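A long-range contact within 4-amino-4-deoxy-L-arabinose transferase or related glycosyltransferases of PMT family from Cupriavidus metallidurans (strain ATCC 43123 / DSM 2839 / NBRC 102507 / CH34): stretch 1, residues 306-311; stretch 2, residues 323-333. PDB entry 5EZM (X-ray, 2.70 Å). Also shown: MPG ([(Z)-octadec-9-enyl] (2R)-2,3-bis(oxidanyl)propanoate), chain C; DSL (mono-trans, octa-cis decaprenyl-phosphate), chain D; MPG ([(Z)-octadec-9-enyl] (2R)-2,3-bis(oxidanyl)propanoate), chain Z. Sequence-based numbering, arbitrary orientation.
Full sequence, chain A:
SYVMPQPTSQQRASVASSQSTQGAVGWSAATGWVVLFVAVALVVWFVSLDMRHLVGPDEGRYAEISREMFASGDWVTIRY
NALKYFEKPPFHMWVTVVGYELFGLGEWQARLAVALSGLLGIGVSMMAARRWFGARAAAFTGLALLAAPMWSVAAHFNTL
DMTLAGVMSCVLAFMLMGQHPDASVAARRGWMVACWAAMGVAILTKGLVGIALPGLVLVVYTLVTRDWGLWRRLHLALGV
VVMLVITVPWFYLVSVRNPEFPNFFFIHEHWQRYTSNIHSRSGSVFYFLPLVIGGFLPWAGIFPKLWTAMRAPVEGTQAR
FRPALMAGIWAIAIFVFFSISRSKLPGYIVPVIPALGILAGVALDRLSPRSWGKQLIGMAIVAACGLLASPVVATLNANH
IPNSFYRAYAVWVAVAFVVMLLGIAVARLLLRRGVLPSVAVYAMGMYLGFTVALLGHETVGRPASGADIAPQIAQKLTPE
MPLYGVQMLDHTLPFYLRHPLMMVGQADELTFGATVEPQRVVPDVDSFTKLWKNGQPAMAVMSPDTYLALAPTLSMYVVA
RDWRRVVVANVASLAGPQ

Stretch 1 306-311: LWTAMR
Stretch 2 323-333: PALMAGIWAIA

This is a small, largely apolar contact between two helical stretches, with no hydrogen bond across it, in which one methionine, M310, plugs a hole on the neighbouring helix and 283 Å² is buried over both sides.

The second stretch is helical throughout, from 323 to 333, and continues beyond; most phi/psi values lie near -65/-42, with W330 at -57/-60, and the i to i+4 bonds are regular, for example G328 N to A324 O and I332 N to G328 O, both 2.9 Å. The first stretch continues a helix that begins earlier in the chain. L306 and W307 have helical torsions (-75/-44 and -57/-52), whereas T308 departs to -67/4, followed by A309 at -94/-30, M310 at -96/-40 and R311 at -64/-16. Here M310 N donates to W307 O at 3.0 Å, its bond to L306 O at 3.5 Å being weak, and R311 N reaches W307 O at 3.2 Å. The axes approach to 8.7 Å, with N-to-C directions 129° apart. Register is set by M310 CA and L325 CA, 4.3 Å apart.

M310 supplies the largest covered area, 110 Å². Its CA-to-CB bond points toward the second helix, and chi angles of 48° (p), 175° (t) and -73° (m) lay the unbranched chain along it among A324, L325, G328 and I332. M310 CB lies 3.4 Å from A324 O and 4.4 Å from A324 CB; M310 SD is 3.5 Å from G328 CA and 4.2 Å from I332 CD1. Glycine suits the floor of this hole: an ideal CB on G328 would stand 2.0 Å from M310 SD, a clash. A324 is also small and points toward the first stretch, bringing A324 CB to 3.3 Å from A309 O.

L325 points sideways, with chi1 174° (t) and chi2 63° (p), yet L325 CD1 still meets M310 CE at 3.6 Å, adding a hydrophobic wall to the hole. M310, A324 and G328 are buried, while L325 is partly exposed. I332 points toward the first stretch in the m, t rotamer (-63°, 169°), which lets I332 CD1 meet both M310 and W307.

W307 starts away from the partner helix, but chi1 177° (t) and chi2 -97° bring the end of its indole nearer. W307 CZ3 is 3.9 Å from I332 CD1, which lies at the ring edge near its plane. Lipid completes the setting: C5 of MPG chain C lies over one face of the W307 ring, and the closest atoms of the pair are W307 CD1 and MPG chain C C4, 3.5 Å apart, while C10 of MPG chain Z lies 3.6 Å from W307 CH2 and 3.9 Å from M310 CE. R311 is modelled only to CB.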

# COMPACT_ATOMS: atom_id res chain seq x y z
N LEU A 306 13.41 -18.53 -11.50
CA LEU A 306 13.95 -17.52 -10.59
C LEU A 306 15.00 -18.12 -9.67
O LEU A 306 16.07 -17.52 -9.46
CB LEU A 306 12.83 -16.88 -9.78
CG LEU A 306 11.74 -16.16 -10.56
CD1 LEU A 306 10.89 -15.31 -9.63
CD2 LEU A 306 12.36 -15.30 -11.65
N TRP A 307 14.73 -19.30 -9.12
CA TRP A 307 15.71 -20.00 -8.30
C TRP A 307 17.00 -20.23 -9.08
O TRP A 307 18.09 -19.86 -8.64
CB TRP A 307 15.12 -21.31 -7.79
CG TRP A 307 16.08 -22.15 -7.00
CD1 TRP A 307 16.84 -23.19 -7.46
CD2 TRP A 307 16.37 -22.03 -5.60
NE1 TRP A 307 17.59 -23.72 -6.44
CE2 TRP A 307 17.32 -23.02 -5.29
CE3 TRP A 307 15.93 -21.17 -4.59
CZ2 TRP A 307 17.83 -23.19 -4.00
CZ3 TRP A 307 16.44 -21.34 -3.31
CH2 TRP A 307 17.38 -22.33 -3.03
N THR A 308 16.89 -20.82 -10.28
CA THR A 308 18.05 -21.11 -11.11
C THR A 308 18.69 -19.82 -11.60
O THR A 308 19.64 -19.84 -12.39
CB THR A 308 17.65 -21.99 -12.31
OG1 THR A 308 16.76 -21.27 -13.16
CG2 THR A 308 16.98 -23.26 -11.84
N ALA A 309 18.17 -18.69 -11.14
CA ALA A 309 18.76 -17.39 -11.44
C ALA A 309 19.74 -16.94 -10.37
O ALA A 309 20.70 -16.23 -10.70
CB ALA A 309 17.65 -16.35 -11.62
N MET A 310 19.53 -17.33 -9.12
CA MET A 310 20.43 -16.94 -8.03
C MET A 310 21.48 -17.99 -7.72
O MET A 310 22.64 -17.64 -7.47
CB MET A 310 19.63 -16.61 -6.77
CG MET A 310 18.58 -17.65 -6.40
SD MET A 310 17.75 -17.32 -4.84
CE MET A 310 19.04 -17.74 -3.67
N ARG A 311 21.11 -19.27 -7.73
CA ARG A 311 22.09 -20.34 -7.53
C ARG A 311 23.12 -20.40 -8.65
O ARG A 311 24.16 -21.05 -8.48
CB ARG A 311 21.37 -21.68 -7.41
N PRO A 323 24.91 -10.62 -7.23
CA PRO A 323 23.69 -9.80 -7.07
C PRO A 323 22.40 -10.61 -7.04
O PRO A 323 21.56 -10.40 -6.16
CB PRO A 323 23.74 -8.88 -8.30
CG PRO A 323 24.56 -9.62 -9.30
CD PRO A 323 25.58 -10.38 -8.51
N ALA A 324 22.22 -11.52 -8.01
CA ALA A 324 21.01 -12.33 -8.05
C ALA A 324 20.82 -13.11 -6.75
O ALA A 324 19.69 -13.23 -6.25
CB ALA A 324 21.05 -13.28 -9.25
N LEU A 325 21.91 -13.64 -6.19
CA LEU A 325 21.82 -14.30 -4.89
C LEU A 325 21.37 -13.32 -3.81
O LEU A 325 20.63 -13.70 -2.89
CB LEU A 325 23.17 -14.92 -4.53
CG LEU A 325 23.33 -15.53 -3.14
CD1 LEU A 325 22.38 -16.71 -2.95
CD2 LEU A 325 24.77 -15.96 -2.90
N MET A 326 21.80 -12.06 -3.90
CA MET A 326 21.37 -11.07 -2.92
C MET A 326 19.88 -10.79 -3.03
O MET A 326 19.19 -10.66 -2.01
CB MET A 326 22.17 -9.78 -3.09
CG MET A 326 21.76 -8.67 -2.13
SD MET A 326 22.22 -9.03 -0.43
CE MET A 326 24.01 -8.89 -0.52
N ALA A 327 19.36 -10.70 -4.26
CA ALA A 327 17.92 -10.50 -4.43
C ALA A 327 17.14 -11.71 -3.94
O ALA A 327 16.09 -11.56 -3.30
CB ALA A 327 17.61 -10.22 -5.90
N GLY A 328 17.64 -12.92 -4.22
CA GLY A 328 16.95 -14.11 -3.77
C GLY A 328 16.92 -14.25 -2.26
O GLY A 328 15.90 -14.62 -1.67
N ILE A 329 18.05 -13.94 -1.60
CA ILE A 329 18.07 -13.96 -0.14
C ILE A 329 17.19 -12.85 0.42
O ILE A 329 16.59 -13.00 1.49
CB ILE A 329 19.52 -13.87 0.37
CG1 ILE A 329 20.30 -15.12 -0.04
CG2 ILE A 329 19.56 -13.68 1.87
CD1 ILE A 329 21.74 -15.12 0.41
N TRP A 330 17.09 -11.73 -0.29
CA TRP A 330 16.14 -10.68 0.08
C TRP A 330 14.72 -11.24 0.12
O TRP A 330 14.07 -11.25 1.18
CB TRP A 330 16.26 -9.53 -0.92
CG TRP A 330 15.40 -8.34 -0.65
CD1 TRP A 330 14.09 -8.17 -1.01
CD2 TRP A 330 15.79 -7.13 0.01
NE1 TRP A 330 13.64 -6.94 -0.60
CE2 TRP A 330 14.67 -6.28 0.02
CE3 TRP A 330 16.98 -6.69 0.59
CZ2 TRP A 330 14.70 -5.02 0.60
CZ3 TRP A 330 17.00 -5.44 1.17
CH2 TRP A 330 15.87 -4.62 1.17
N ALA A 331 14.25 -11.75 -1.02
CA ALA A 331 12.87 -12.23 -1.11
C ALA A 331 12.61 -13.37 -0.13
O ALA A 331 11.61 -13.36 0.60
CB ALA A 331 12.57 -12.67 -2.54
N ILE A 332 13.50 -14.37 -0.10
CA ILE A 332 13.26 -15.55 0.73
C ILE A 332 13.33 -15.19 2.21
O ILE A 332 12.46 -15.58 3.00
CB ILE A 332 14.26 -16.67 0.37
CG1 ILE A 332 14.07 -17.12 -1.08
CG2 ILE A 332 14.10 -17.85 1.32
CD1 ILE A 332 15.18 -18.03 -1.58
N ALA A 333 14.36 -14.45 2.60
CA ALA A 333 14.54 -14.10 4.01
C ALA A 333 13.37 -13.26 4.52
O ALA A 333 12.83 -13.52 5.60
CB ALA A 333 15.86 -13.37 4.21
C2 MPG C . 15.12 -26.31 -9.99
C3 MPG C . 14.20 -25.37 -9.22
C4 MPG C . 14.33 -25.55 -7.72
C5 MPG C . 13.34 -24.70 -6.91
C6 MPG C . 13.56 -24.87 -5.40
C1 MPG C . 14.86 -26.29 -11.49
C21 DSL D . 20.58 -6.67 1.61
C22 DSL D . 20.88 -5.19 1.80
C23 DSL D . 20.28 -4.16 0.85
C24 DSL D . 21.68 -4.80 2.81
C25 DSL D . 21.99 -3.29 3.02
C26 DSL D . 21.85 -2.97 4.53
C27 DSL D . 23.19 -2.36 5.07
C28 DSL D . 24.15 -1.63 4.10
C29 DSL D . 23.50 -2.47 6.37
C30 DSL D . 22.54 -3.20 7.34
C31 DSL D . 23.34 -3.82 8.54
C32 DSL D . 22.71 -3.36 9.90
C33 DSL D . 23.03 -1.97 10.48
C34 DSL D . 21.89 -4.20 10.58
C2 MPG Z . 15.90 -17.76 7.50
C3 MPG Z . 16.40 -17.31 6.13
C4 MPG Z . 16.61 -18.48 5.18
C5 MPG Z . 17.37 -18.07 3.91
C6 MPG Z . 17.59 -19.24 2.93
C7 MPG Z . 18.42 -18.81 1.70
C8 MPG Z . 18.72 -19.96 0.73
C9 MPG Z . 19.85 -19.59 -0.27
C10 MPG Z . 20.13 -20.71 -1.31
C11 MPG Z . 21.48 -20.53 -2.04
C12 MPG Z . 21.50 -21.21 -3.45
C1 MPG Z . 15.65 -16.58 8.45